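Local structure of probable transcriptional regulator (Pseudomonas aeruginosa, 2ESN) at residues Thr102-Ala107 with Arg133-Glu138; Thr108-Phe113 with Pro234-Ala239; Leu155-Glu160 with Tyr278-Tyr283; Val179-Arg184 with Leu250-His255. The protein probably regulates transcription as a LysR-type factor, pairing a DNA-binding helix-turn-helix domain with a periplasmic-binding-protein-like domain that is expected to sense a small effector. All coordinates share one frame; numbering follows the deposited sequence.

Contact 1 of 4, residues Thr102-Ala107 with Arg133-Glu138; sequences TFVFAA and RLVNAE
Parallel strand pairing joins strand 102-107 to the strand that includes Arg-133 to Val-135, both in a beta-alpha-beta unit of the substrate-binding-like domain, whose connecting helix is 109-126. Four backbone hydrogen bonds step along the pair. The first two are short and nearly straight: Arg-133 N gives to Phe-103 O at 2.7 Å, and Phe-105 N to Arg-133 O at the same length. Bending increases toward the C-terminal end, where Ala-107 N reaches Val-135 O at 3.0 Å with an N-H...O angle of 141°. On one face Val-104 and Arg-133 lie side by side, CG2 of the valine near CB of the arginine. Farther along that face Val-135 CG2, in the crowded position between backbone N and carbonyl carbon, rests 3.5 Å from Phe-105 O. On the other face Leu-134 CG meets Phe-105 CB at 4.0 Å, and its CD2 also reaches Ala-107 CB, 3.7 Å away. At Arg-133 the sheet runs on into the second subunit, whose Asn-210 accepts a hydrogen bond from Asn-136 N. Strand 153-157 pairs with the far edge of 102-107, helix 293-303 covers Phe-103 and Phe-105, and helix 109-126 packs on Leu-134.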
loop_
_atom_site.group_PDB
_atom_site.type_symbol
_atom_site.label_atom_id
_atom_site.label_comp_id
_atom_site.label_asym_id
_atom_site.label_seq_id
_atom_site.Cartn_x
_atom_site.Cartn_y
_atom_site.Cartn_z
ATOM N N THR C 102 22.547 -11.524 -4.396
ATOM C CA THR C 102 21.403 -12.287 -3.920
ATOM C C THR C 102 20.418 -12.198 -5.064
ATOM O O THR C 102 20.108 -11.109 -5.531
ATOM C CB THR C 102 20.855 -11.681 -2.631
ATOM O OG1 THR C 102 21.891 -11.689 -1.654
ATOM C CG2 THR C 102 19.653 -12.452 -2.027
ATOM N N PHE C 103 20.034 -13.365 -5.597
ATOM C CA PHE C 103 18.910 -13.529 -6.488
ATOM C C PHE C 103 17.620 -13.770 -5.701
ATOM O O PHE C 103 17.603 -14.580 -4.754
ATOM C CB PHE C 103 19.180 -14.648 -7.497
ATOM C CG PHE C 103 20.299 -14.331 -8.432
ATOM C CD1 PHE C 103 21.632 -14.535 -8.047
ATOM C CD2 PHE C 103 20.026 -13.795 -9.673
ATOM C CE1 PHE C 103 22.692 -14.197 -8.866
ATOM C CE2 PHE C 103 21.039 -13.470 -10.526
ATOM C CZ PHE C 103 22.391 -13.705 -10.157
ATOM N N VAL C 104 16.566 -13.038 -6.070
ATOM C CA VAL C 104 15.276 -13.091 -5.337
ATOM C C VAL C 104 14.262 -13.752 -6.254
ATOM O O VAL C 104 14.081 -13.316 -7.382
ATOM C CB VAL C 104 14.757 -11.704 -4.860
ATOM C CG1 VAL C 104 13.367 -11.825 -4.093
ATOM C CG2 VAL C 104 15.805 -10.992 -3.991
ATOM N N PHE C 105 13.705 -14.876 -5.798
ATOM C CA PHE C 105 12.737 -15.609 -6.589
ATOM C C PHE C 105 11.418 -15.635 -5.821
ATOM O O PHE C 105 11.421 -15.715 -4.606
ATOM C CB PHE C 105 13.158 -17.097 -6.799
ATOM C CG PHE C 105 14.309 -17.319 -7.744
ATOM C CD1 PHE C 105 14.089 -17.924 -8.957
ATOM C CD2 PHE C 105 15.615 -17.023 -7.370
ATOM C CE1 PHE C 105 15.164 -18.197 -9.853
ATOM C CE2 PHE C 105 16.721 -17.344 -8.234
ATOM C CZ PHE C 105 16.462 -17.903 -9.488
ATOM N N ALA C 106 10.316 -15.572 -6.569
ATOM C CA ALA C 106 8.957 -15.712 -6.084
ATOM C C ALA C 106 8.713 -17.138 -6.349
ATOM O O ALA C 106 9.040 -17.642 -7.422
ATOM C CB ALA C 106 7.996 -14.918 -6.939
ATOM N N ALA C 107 8.151 -17.833 -5.378
ATOM C CA ALA C 107 8.222 -19.321 -5.476
ATOM C C ALA C 107 7.136 -19.938 -4.663
ATOM O O ALA C 107 6.445 -19.208 -3.903
ATOM C CB ALA C 107 9.576 -19.808 -4.967
ATOM N N ARG C 133 17.324 -15.796 -2.403
ATOM C CA ARG C 133 16.201 -15.446 -1.489
ATOM C C ARG C 133 14.861 -15.830 -2.159
ATOM O O ARG C 133 14.514 -15.368 -3.272
ATOM C CB ARG C 133 16.223 -13.976 -1.122
ATOM C CG ARG C 133 15.515 -13.655 0.175
ATOM C CD ARG C 133 14.559 -12.559 -0.088
ATOM N NE ARG C 133 14.326 -11.666 1.039
ATOM C CZ ARG C 133 13.653 -11.921 2.156
ATOM N NH1 ARG C 133 13.111 -13.123 2.440
ATOM N NH2 ARG C 133 13.554 -10.927 3.045
ATOM N N LEU C 134 14.161 -16.760 -1.536
ATOM C CA LEU C 134 12.849 -17.180 -2.097
ATOM C C LEU C 134 11.751 -16.625 -1.222
ATOM O O LEU C 134 11.873 -16.683 -0.044
ATOM C CB LEU C 134 12.701 -18.677 -2.180
ATOM C CG LEU C 134 13.149 -19.299 -3.475
ATOM C CD1 LEU C 134 14.657 -19.097 -3.625
ATOM C CD2 LEU C 134 12.724 -20.783 -3.382
ATOM N N VAL C 135 10.712 -16.063 -1.831
ATOM C CA VAL C 135 9.639 -15.403 -1.095
ATOM C C VAL C 135 8.318 -16.007 -1.514
ATOM O O VAL C 135 8.154 -16.439 -2.677
ATOM C CB VAL C 135 9.635 -13.824 -1.330
ATOM C CG1 VAL C 135 10.932 -13.209 -0.850
ATOM C CG2 VAL C 135 9.394 -13.439 -2.801
ATOM N N ASN C 136 7.370 -16.063 -0.578
ATOM C CA ASN C 136 5.981 -16.420 -0.928
ATOM C C ASN C 136 5.347 -15.164 -1.515
ATOM O O ASN C 136 5.166 -14.199 -0.808
ATOM C CB ASN C 136 5.154 -16.787 0.335
ATOM C CG ASN C 136 5.510 -18.164 0.920
ATOM O OD1 ASN C 136 5.843 -19.131 0.194
ATOM N ND2 ASN C 136 5.430 -18.254 2.256
ATOM N N ALA C 137 5.083 -15.133 -2.800
ATOM C CA ALA C 137 4.423 -13.980 -3.366
ATOM C C ALA C 137 2.886 -14.161 -3.364
ATOM O O ALA C 137 2.384 -15.309 -3.395
ATOM C CB ALA C 137 4.914 -13.767 -4.790
ATOM N N GLU C 138 2.141 -13.041 -3.434
ATOM C CA GLU C 138 0.668 -13.108 -3.342
ATOM C C GLU C 138 0.026 -13.682 -4.602
ATOM O O GLU C 138 -1.085 -14.225 -4.538
ATOM C CB GLU C 138 0.068 -11.757 -2.901
ATOM C CG GLU C 138 0.665 -11.235 -1.559
ATOM C CD GLU C 138 -0.300 -11.336 -0.339
ATOM O OE1 GLU C 138 -1.545 -11.389 -0.539
ATOM O OE2 GLU C 138 0.179 -11.354 0.832
HETATM O O HOH W 1 4.848 -17.133 -5.620
#

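Contact 2 of 4, residues Thr108-Phe113 with Pro234-Ala239; sequences TDYTAF and PTVLAA
With chi1 at 89°, CG of Asp-109 occupies the crowded position between its backbone N and carbonyl carbon, and this turns the carboxylate from the first turn of helix 109-126 onto the start of helix 236-244. There it accepts two backbone N-H groups: Val-236 N meets the syn lone pair of OD1 at 3.2 Å, and Leu-237 N approaches OD2 at 3.0 Å and 169°, although the modelled place of OD2 is less certain. A water adds a third link, accepting from Asp-109 N and donating to Pro-234 O, each at 2.9 Å. Beside these bonds, Tyr-110 CB touches Val-236 CG2 at 3.8 Å. Phe-113 and Leu-237 cross at about a right angle, with Leu-237 CD2 over one face of the ring and CD1 4.1 Å from Phe-113 CB. The Tyr-110 hydroxyl is engaged by Tyr-278, while Phe-241 of the second subunit meets Phe-113 edge-to-face. Two N-H groups at a helix start would be expected to favour the charged form of the buried carboxylate. Thr-235 holds the N-cap position without a side-chain capping bond, so the arrangement is one helix start bound to another, between helices 109-126 and 236-244 of the periplasmic-binding-protein-like domain.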
loop_
_atom_site.group_PDB
_atom_site.type_symbol
_atom_site.label_atom_id
_atom_site.label_comp_id
_atom_site.label_asym_id
_atom_site.label_seq_id
_atom_site.Cartn_x
_atom_site.Cartn_y
_atom_site.Cartn_z
ATOM N N THR C 108 6.976 -21.258 -4.823
ATOM C CA THR C 108 6.136 -21.999 -3.893
ATOM C C THR C 108 6.994 -23.059 -3.142
ATOM O O THR C 108 8.162 -23.211 -3.462
ATOM C CB THR C 108 4.994 -22.692 -4.636
ATOM O OG1 THR C 108 5.540 -23.573 -5.610
ATOM C CG2 THR C 108 4.083 -21.657 -5.308
ATOM N N ASP C 109 6.415 -23.800 -2.187
ATOM C CA ASP C 109 7.156 -24.912 -1.631
ATOM C C ASP C 109 7.498 -25.917 -2.746
ATOM O O ASP C 109 8.588 -26.420 -2.788
ATOM C CB ASP C 109 6.442 -25.541 -0.422
ATOM C CG ASP C 109 5.490 -26.641 -0.816
ATOM O OD1 ASP C 109 4.734 -26.425 -1.795
ATOM O OD2 ASP C 109 5.554 -27.716 -0.182
ATOM N N TYR C 110 6.608 -26.165 -3.690
ATOM C CA TYR C 110 6.942 -27.138 -4.727
ATOM C C TYR C 110 8.107 -26.709 -5.603
ATOM O O TYR C 110 8.982 -27.491 -5.869
ATOM C CB TYR C 110 5.734 -27.575 -5.580
ATOM C CG TYR C 110 6.182 -28.514 -6.646
ATOM C CD1 TYR C 110 6.828 -29.669 -6.318
ATOM C CD2 TYR C 110 5.971 -28.243 -7.991
ATOM C CE1 TYR C 110 7.288 -30.569 -7.268
ATOM C CE2 TYR C 110 6.421 -29.145 -8.961
ATOM C CZ TYR C 110 7.113 -30.288 -8.575
ATOM O OH TYR C 110 7.649 -31.190 -9.498
ATOM N N THR C 111 8.127 -25.469 -6.061
ATOM C CA THR C 111 9.136 -25.038 -7.001
ATOM C C THR C 111 10.470 -24.815 -6.250
ATOM O O THR C 111 11.537 -25.023 -6.796
ATOM C CB THR C 111 8.677 -23.772 -7.830
ATOM O OG1 THR C 111 8.258 -22.722 -6.941
ATOM C CG2 THR C 111 7.535 -24.096 -8.842
ATOM N N ALA C 112 10.415 -24.400 -5.008
ATOM C CA ALA C 112 11.642 -24.350 -4.189
ATOM C C ALA C 112 12.252 -25.761 -4.063
ATOM O O ALA C 112 13.462 -25.971 -4.259
ATOM C CB ALA C 112 11.329 -23.740 -2.799
ATOM N N PHE C 113 11.389 -26.733 -3.770
ATOM C CA PHE C 113 11.813 -28.112 -3.718
ATOM C C PHE C 113 12.409 -28.615 -5.011
ATOM O O PHE C 113 13.419 -29.372 -4.973
ATOM C CB PHE C 113 10.627 -29.017 -3.272
ATOM C CG PHE C 113 10.780 -30.479 -3.683
ATOM C CD1 PHE C 113 11.486 -31.379 -2.903
ATOM C CD2 PHE C 113 10.232 -30.936 -4.865
ATOM C CE1 PHE C 113 11.588 -32.723 -3.305
ATOM C CE2 PHE C 113 10.360 -32.235 -5.271
ATOM C CZ PHE C 113 11.026 -33.152 -4.474
ATOM N N PRO C 234 -1.472 -24.651 0.984
ATOM C CA PRO C 234 -0.615 -24.111 -0.059
ATOM C C PRO C 234 0.637 -24.966 -0.322
ATOM O O PRO C 234 1.354 -24.717 -1.309
ATOM C CB PRO C 234 -0.217 -22.723 0.529
ATOM C CG PRO C 234 -0.820 -22.642 1.899
ATOM C CD PRO C 234 -1.288 -23.969 2.288
ATOM N N THR C 235 0.911 -25.949 0.546
ATOM C CA THR C 235 2.154 -26.753 0.533
ATOM C C THR C 235 1.865 -28.175 0.001
ATOM O O THR C 235 1.166 -28.928 0.692
ATOM C CB THR C 235 2.530 -27.203 1.979
ATOM O OG1 THR C 235 1.998 -26.367 3.007
ATOM C CG2 THR C 235 3.907 -27.595 2.169
ATOM N N VAL C 236 2.497 -28.573 -1.111
ATOM C CA VAL C 236 2.530 -29.951 -1.625
ATOM C C VAL C 236 3.213 -30.915 -0.653
ATOM O O VAL C 236 2.721 -32.029 -0.406
ATOM C CB VAL C 236 3.258 -30.031 -2.985
ATOM C CG1 VAL C 236 3.030 -31.401 -3.667
ATOM C CG2 VAL C 236 2.690 -29.073 -3.871
ATOM N N LEU C 237 4.326 -30.481 -0.037
ATOM C CA LEU C 237 5.090 -31.420 0.726
ATOM C C LEU C 237 4.380 -31.761 2.028
ATOM O O LEU C 237 4.326 -32.927 2.381
ATOM C CB LEU C 237 6.561 -30.971 0.919
ATOM C CG LEU C 237 7.468 -30.796 -0.302
ATOM C CD1 LEU C 237 8.914 -30.366 0.190
ATOM C CD2 LEU C 237 7.507 -32.025 -1.228
ATOM N N ALA C 238 3.810 -30.781 2.718
ATOM C CA ALA C 238 2.976 -31.121 3.862
ATOM C C ALA C 238 1.754 -31.955 3.412
ATOM O O ALA C 238 1.300 -32.800 4.164
ATOM C CB ALA C 238 2.544 -29.885 4.626
ATOM N N ALA C 239 1.227 -31.666 2.222
ATOM C CA ALA C 239 0.010 -32.350 1.722
ATOM C C ALA C 239 0.260 -33.841 1.530
ATOM O O ALA C 239 -0.615 -34.666 1.783
ATOM C CB ALA C 239 -0.419 -31.747 0.382
HETATM O O HOH W 2 3.684 -23.072 -1.450
#

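Contact 3 of 4, residues Leu155-Glu160 with Tyr278-Tyr283; sequences LGYDEE and YVLRLY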
loop_
_atom_site.group_PDB
_atom_site.type_symbol
_atom_site.label_atom_id
_atom_site.label_comp_id
_atom_site.label_asym_id
_atom_site.label_seq_id
_atom_site.Cartn_x
_atom_site.Cartn_y
_atom_site.Cartn_z
ATOM N N LEU C 155 8.733 -18.370 -10.300
ATOM C CA LEU C 155 8.687 -19.776 -10.721
ATOM C C LEU C 155 7.240 -20.256 -10.739
ATOM O O LEU C 155 6.442 -19.823 -9.915
ATOM C CB LEU C 155 9.463 -20.657 -9.710
ATOM C CG LEU C 155 10.919 -20.295 -9.387
ATOM C CD1 LEU C 155 11.539 -21.263 -8.342
ATOM C CD2 LEU C 155 11.756 -20.349 -10.686
ATOM N N GLY C 156 6.915 -21.163 -11.662
ATOM C CA GLY C 156 5.580 -21.789 -11.696
ATOM C C GLY C 156 5.410 -22.514 -13.019
ATOM O O GLY C 156 6.375 -22.752 -13.715
ATOM N N TYR C 157 4.184 -22.859 -13.375
ATOM C CA TYR C 157 3.868 -23.400 -14.690
ATOM C C TYR C 157 2.651 -22.678 -15.326
ATOM O O TYR C 157 1.885 -21.997 -14.616
ATOM C CB TYR C 157 3.760 -24.946 -14.665
ATOM C CG TYR C 157 2.556 -25.627 -13.961
ATOM C CD1 TYR C 157 2.685 -26.161 -12.652
ATOM C CD2 TYR C 157 1.332 -25.828 -14.657
ATOM C CE1 TYR C 157 1.615 -26.846 -12.015
ATOM C CE2 TYR C 157 0.244 -26.530 -14.050
ATOM C CZ TYR C 157 0.382 -27.021 -12.719
ATOM O OH TYR C 157 -0.701 -27.671 -12.120
ATOM N N ASP C 158 2.507 -22.780 -16.652
ATOM C CA ASP C 158 1.370 -22.112 -17.341
ATOM C C ASP C 158 0.237 -23.076 -17.335
ATOM O O ASP C 158 0.400 -24.218 -17.744
ATOM C CB ASP C 158 1.637 -21.724 -18.824
ATOM C CG ASP C 158 2.865 -20.796 -19.022
ATOM O OD1 ASP C 158 3.112 -19.865 -18.208
ATOM O OD2 ASP C 158 3.563 -21.019 -20.037
ATOM N N GLU C 159 -0.909 -22.612 -16.872
ATOM C CA GLU C 159 -2.150 -23.358 -17.030
ATOM C C GLU C 159 -2.738 -23.161 -18.441
ATOM O O GLU C 159 -3.340 -22.138 -18.760
ATOM C CB GLU C 159 -3.149 -23.012 -15.922
ATOM C CG GLU C 159 -4.313 -23.983 -15.788
ATOM C CD GLU C 159 -5.278 -23.593 -14.647
ATOM O OE1 GLU C 159 -4.836 -22.915 -13.677
ATOM O OE2 GLU C 159 -6.471 -23.981 -14.721
ATOM N N GLU C 160 -2.445 -24.137 -19.291
ATOM C CA GLU C 160 -3.205 -24.470 -20.505
ATOM C C GLU C 160 -3.581 -23.391 -21.542
ATOM O O GLU C 160 -4.659 -22.804 -21.439
ATOM C CB GLU C 160 -4.486 -25.201 -20.084
ATOM C CG GLU C 160 -5.583 -24.251 -19.557
ATOM C CD GLU C 160 -6.934 -24.902 -19.484
ATOM O OE1 GLU C 160 -6.954 -26.112 -19.167
ATOM O OE2 GLU C 160 -7.965 -24.212 -19.739
ATOM N N TYR C 278 2.839 -30.959 -16.973
ATOM C CA TYR C 278 3.139 -29.572 -16.679
ATOM C C TYR C 278 4.588 -29.306 -17.034
ATOM O O TYR C 278 5.443 -30.230 -17.124
ATOM C CB TYR C 278 2.817 -29.226 -15.216
ATOM C CG TYR C 278 3.703 -29.910 -14.202
ATOM C CD1 TYR C 278 3.364 -31.166 -13.670
ATOM C CD2 TYR C 278 4.889 -29.302 -13.763
ATOM C CE1 TYR C 278 4.192 -31.790 -12.700
ATOM C CE2 TYR C 278 5.720 -29.908 -12.807
ATOM C CZ TYR C 278 5.386 -31.169 -12.285
ATOM O OH TYR C 278 6.230 -31.767 -11.353
ATOM N N VAL C 279 4.869 -28.041 -17.278
ATOM C CA VAL C 279 6.218 -27.622 -17.554
ATOM C C VAL C 279 6.468 -26.469 -16.620
ATOM O O VAL C 279 5.719 -25.474 -16.685
ATOM C CB VAL C 279 6.397 -27.202 -19.055
ATOM C CG1 VAL C 279 7.813 -26.728 -19.313
ATOM C CG2 VAL C 279 6.099 -28.394 -19.948
ATOM N N LEU C 280 7.454 -26.623 -15.723
ATOM C CA LEU C 280 7.778 -25.560 -14.744
ATOM C C LEU C 280 8.636 -24.523 -15.459
ATOM O O LEU C 280 9.436 -24.872 -16.309
ATOM C CB LEU C 280 8.550 -26.095 -13.524
ATOM C CG LEU C 280 7.826 -27.049 -12.558
ATOM C CD1 LEU C 280 8.707 -27.267 -11.339
ATOM C CD2 LEU C 280 6.475 -26.482 -12.106
ATOM N N ARG C 281 8.464 -23.262 -15.130
ATOM C CA ARG C 281 9.186 -22.246 -15.856
ATOM C C ARG C 281 9.707 -21.137 -15.009
ATOM O O ARG C 281 9.356 -20.957 -13.846
ATOM C CB ARG C 281 8.400 -21.712 -17.078
ATOM C CG ARG C 281 6.950 -21.595 -16.866
ATOM C CD ARG C 281 6.209 -21.979 -18.124
ATOM N NE ARG C 281 6.609 -21.156 -19.241
ATOM C CZ ARG C 281 6.227 -21.353 -20.497
ATOM N NH1 ARG C 281 5.418 -22.382 -20.792
ATOM N NH2 ARG C 281 6.642 -20.515 -21.448
ATOM N N LEU C 282 10.640 -20.434 -15.619
ATOM C CA LEU C 282 11.319 -19.354 -14.960
ATOM C C LEU C 282 10.806 -18.120 -15.683
ATOM O O LEU C 282 11.013 -17.975 -16.878
ATOM C CB LEU C 282 12.825 -19.557 -15.150
ATOM C CG LEU C 282 13.702 -18.436 -14.624
ATOM C CD1 LEU C 282 13.634 -18.453 -13.086
ATOM C CD2 LEU C 282 15.175 -18.515 -15.184
ATOM N N TYR C 283 10.119 -17.254 -14.957
ATOM C CA TYR C 283 9.632 -16.009 -15.505
ATOM C C TYR C 283 10.481 -14.796 -15.099
ATOM O O TYR C 283 10.943 -14.694 -13.952
ATOM C CB TYR C 283 8.217 -15.737 -15.056
ATOM C CG TYR C 283 7.235 -16.848 -15.275
ATOM C CD1 TYR C 283 6.984 -17.781 -14.252
ATOM C CD2 TYR C 283 6.480 -16.931 -16.456
ATOM C CE1 TYR C 283 6.069 -18.780 -14.400
ATOM C CE2 TYR C 283 5.537 -17.955 -16.620
ATOM C CZ TYR C 283 5.338 -18.876 -15.577
ATOM O OH TYR C 283 4.418 -19.911 -15.697
HETATM O O HOH W 3 2.498 -26.601 -18.190
HETATM O O HOH W 4 3.938 -24.420 -18.322
#
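Asp-158 divides its carboxylate between two residues of strand 278-285. OD2 forms a salt bridge with Arg-281 NH1, modelled at 2.4 Å though the place of OD2 is less sure; OD2 lies over one face of the guanidinium, whose plane is turned 43° from the carboxylate. OD1 accepts from Tyr-283 OH at 2.8 Å, the hydroxyl approaching from above the carboxylate plane while OD1 lies in the ring plane, at its edge. The antiparallel backbones meet through Gly-156 and Arg-281, a hydrogen-bonded pair of unequal bonds: Arg-281 N to Gly-156 O is 2.6 Å, Gly-156 N to Arg-281 O 3.3 Å. At Asp-158 and Val-279 water takes over, bridging Asp-158 N, at 2.7 Å, and Val-279 O. The Tyr-157 ring receives Tyr-278 CB centrally over one face, a CH-pi contact 3.7 Å from the centroid, and Leu-280 CD2 at its edge. Leu-155 CD2 and Leu-282 CD1 lie 3.6 Å apart, and Leu-155 also packs on helix 109-126. Arg-281 forms another salt bridge with Asp-172, and Lys-140 is hydrogen-bonded to Tyr-283 OH. A cation and a phenol donor would be expected to stabilise Asp-158 as the anion, Asp-172 sharing the charge of Arg-281.

Contact 4 of 4, residues Val179-Arg184 with Leu250-His255; sequences VVVARR and LTAPRH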
loop_
_atom_site.group_PDB
_atom_site.type_symbol
_atom_site.label_atom_id
_atom_site.label_comp_id
_atom_site.label_asym_id
_atom_site.label_seq_id
_atom_site.Cartn_x
_atom_site.Cartn_y
_atom_site.Cartn_z
ATOM N N VAL C 179 0.196 -37.235 -10.530
ATOM C CA VAL C 179 -0.254 -38.546 -10.200
ATOM C C VAL C 179 -1.200 -38.411 -8.996
ATOM O O VAL C 179 -1.267 -37.359 -8.423
ATOM C CB VAL C 179 0.925 -39.513 -9.886
ATOM C CG1 VAL C 179 1.747 -39.792 -11.129
ATOM C CG2 VAL C 179 1.823 -39.006 -8.692
ATOM N N VAL C 180 -1.951 -39.475 -8.698
ATOM C CA VAL C 180 -2.886 -39.601 -7.580
ATOM C C VAL C 180 -2.103 -40.399 -6.551
ATOM O O VAL C 180 -1.518 -41.440 -6.867
ATOM C CB VAL C 180 -4.189 -40.339 -7.985
ATOM C CG1 VAL C 180 -5.109 -40.566 -6.762
ATOM C CG2 VAL C 180 -4.945 -39.485 -9.020
ATOM N N VAL C 181 -2.109 -39.861 -5.332
ATOM C CA VAL C 181 -1.406 -40.366 -4.217
ATOM C C VAL C 181 -2.439 -40.739 -3.170
ATOM O O VAL C 181 -3.401 -40.006 -2.992
ATOM C CB VAL C 181 -0.509 -39.183 -3.684
ATOM C CG1 VAL C 181 -0.030 -39.445 -2.319
ATOM C CG2 VAL C 181 0.646 -38.844 -4.706
ATOM N N ALA C 182 -2.265 -41.903 -2.519
ATOM C CA ALA C 182 -3.056 -42.317 -1.345
ATOM C C ALA C 182 -2.101 -42.890 -0.354
ATOM O O ALA C 182 -1.007 -43.254 -0.735
ATOM C CB ALA C 182 -4.030 -43.390 -1.721
ATOM N N ARG C 183 -2.521 -42.995 0.916
ATOM C CA ARG C 183 -1.764 -43.802 1.857
ATOM C C ARG C 183 -1.528 -45.192 1.223
ATOM O O ARG C 183 -2.353 -45.693 0.389
ATOM C CB ARG C 183 -2.463 -43.909 3.212
ATOM C CG ARG C 183 -3.855 -44.609 3.222
ATOM C CD ARG C 183 -3.949 -45.384 4.513
ATOM N NE ARG C 183 -3.978 -44.512 5.651
ATOM C CZ ARG C 183 -3.202 -44.515 6.728
ATOM N NH1 ARG C 183 -3.478 -43.600 7.640
ATOM N NH2 ARG C 183 -2.194 -45.354 6.911
ATOM N N ARG C 184 -0.393 -45.796 1.555
ATOM C CA ARG C 184 0.006 -47.048 0.960
ATOM C C ARG C 184 -1.055 -48.145 1.145
ATOM O O ARG C 184 -1.355 -48.897 0.219
ATOM C CB ARG C 184 1.310 -47.546 1.601
ATOM C CG ARG C 184 1.860 -48.764 0.777
ATOM C CD ARG C 184 3.297 -49.107 1.138
ATOM N NE ARG C 184 4.164 -48.137 0.468
ATOM C CZ ARG C 184 5.016 -47.292 1.047
ATOM N NH1 ARG C 184 5.215 -47.302 2.384
ATOM N NH2 ARG C 184 5.674 -46.448 0.245
ATOM N N LEU C 250 -4.743 -37.186 -3.043
ATOM C CA LEU C 250 -4.078 -35.963 -3.397
ATOM C C LEU C 250 -3.601 -36.130 -4.816
ATOM O O LEU C 250 -3.030 -37.157 -5.149
ATOM C CB LEU C 250 -2.893 -35.668 -2.448
ATOM C CG LEU C 250 -1.856 -34.608 -2.919
ATOM C CD1 LEU C 250 -2.449 -33.172 -2.826
ATOM C CD2 LEU C 250 -0.563 -34.683 -2.077
ATOM N N THR C 251 -3.819 -35.138 -5.662
ATOM C CA THR C 251 -3.361 -35.245 -7.079
ATOM C C THR C 251 -2.212 -34.222 -7.218
ATOM O O THR C 251 -2.453 -33.011 -7.117
ATOM C CB THR C 251 -4.518 -34.962 -8.068
ATOM O OG1 THR C 251 -5.698 -35.711 -7.634
ATOM C CG2 THR C 251 -4.056 -35.276 -9.541
ATOM N N ALA C 252 -0.979 -34.729 -7.363
ATOM C CA ALA C 252 0.232 -33.965 -7.036
ATOM C C ALA C 252 1.270 -34.213 -8.111
ATOM O O ALA C 252 1.264 -35.263 -8.724
ATOM C CB ALA C 252 0.866 -34.483 -5.716
ATOM N N PRO C 253 2.217 -33.282 -8.256
ATOM C CA PRO C 253 3.375 -33.543 -9.050
ATOM C C PRO C 253 4.094 -34.819 -8.652
ATOM O O PRO C 253 4.431 -35.028 -7.454
ATOM C CB PRO C 253 4.271 -32.315 -8.808
ATOM C CG PRO C 253 3.271 -31.191 -8.347
ATOM C CD PRO C 253 2.206 -31.938 -7.624
ATOM N N ARG C 254 4.374 -35.629 -9.672
ATOM C CA ARG C 254 5.096 -36.895 -9.519
ATOM C C ARG C 254 6.520 -36.760 -8.925
ATOM O O ARG C 254 6.940 -37.519 -8.029
ATOM C CB ARG C 254 5.068 -37.689 -10.827
ATOM C CG ARG C 254 5.651 -39.133 -10.684
ATOM C CD ARG C 254 5.783 -39.773 -12.072
ATOM N NE ARG C 254 6.303 -41.162 -12.041
ATOM C CZ ARG C 254 7.597 -41.556 -12.185
ATOM N NH1 ARG C 254 7.913 -42.843 -12.147
ATOM N NH2 ARG C 254 8.608 -40.697 -12.326
ATOM N N HIS C 255 7.249 -35.739 -9.350
ATOM C CA HIS C 255 8.574 -35.530 -8.825
ATOM C C HIS C 255 8.509 -35.410 -7.318
ATOM O O HIS C 255 9.353 -35.956 -6.651
ATOM C CB HIS C 255 9.150 -34.215 -9.408
ATOM C CG HIS C 255 10.612 -33.982 -9.091
ATOM N ND1 HIS C 255 11.613 -34.860 -9.468
ATOM C CD2 HIS C 255 11.235 -32.941 -8.487
ATOM C CE1 HIS C 255 12.782 -34.374 -9.094
ATOM N NE2 HIS C 255 12.576 -33.218 -8.482
#
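Val-179 and Val-181 point to the same face of an antiparallel strand pair as Leu-250 and Ala-252, whereas Val-180 and Thr-251 occupy the reverse face. Backbone geometry fixes these positions. Val-179 and Ala-252 form one hydrogen-bonded pair, in which Ala-252 N donates to Val-179 O and Val-179 N to Ala-252 O, both at 2.9 Å. Val-181 and Leu-250 form the next, its bonds slightly unequal: Val-181 N to Leu-250 O is 2.9 Å, and Leu-250 N to Val-181 O is 3.1 Å. The non-hydrogen-bonded pair between them, Val-180 with Thr-251, brings the CA atoms to 4.4 Å, the shortest CA-CA distance of the pairing.

On the valine-leucine face the direct touches are loose, with Val-181 CB 4.4 Å from Leu-250 CB. Val-179 is more engaged. The side chains of Val-179 and Arg-254 cross obliquely, with CG1 of the valine, anti to the carbonyl carbon (chi1 -68°), 3.9 Å from Arg-254 CB. The aliphatic part of the arginine thus covers the valine while its chain, extended from CG to NE, carries the guanidinium away. On the reverse face, Thr-251 CG2 stands anti to its own backbone N and comes 3.7 Å from Val-179 O. That torsion (chi1 -46°) places OG1 beside the backbone N, near Val-180 CG2, but its hydrogen-bond partner is Tyr-198 OH.

This is plain structural pairing within the mixed sheet of the LysR substrate-binding domain. Around it, helix 236-244 packs on Val-181 and Leu-250, strand 266-269 bonds to the backbone of Val-180 and Ala-182, and strand 249-253 runs through Pro-253, the N-cap, directly into helix 254-264.

The four contacts form a connected network through one domain. Contact 1 continues into contact 3 by sheet pairing, Ala-106 O lying 3.0 Å from Leu-155 N, and into contact 2 along the chain, with Leu-134 CD2 against Ala-112 CB. Tyrosines join the others: Tyr-110 OH of contact 2 is 2.4 Å from Tyr-278 OH of contact 3, a probable hydrogen bond, the latter also hydrogen-bonded to Asp-176, and both hydroxyls pack on Pro-253 or His-255 of contact 4. Contacts 1 and 4 do not touch, their centres about 26 Å apart. Contacts 1 and 2 in particular pack against the second subunit. In LysR-type relatives the effector site lies between the two lobes of this domain.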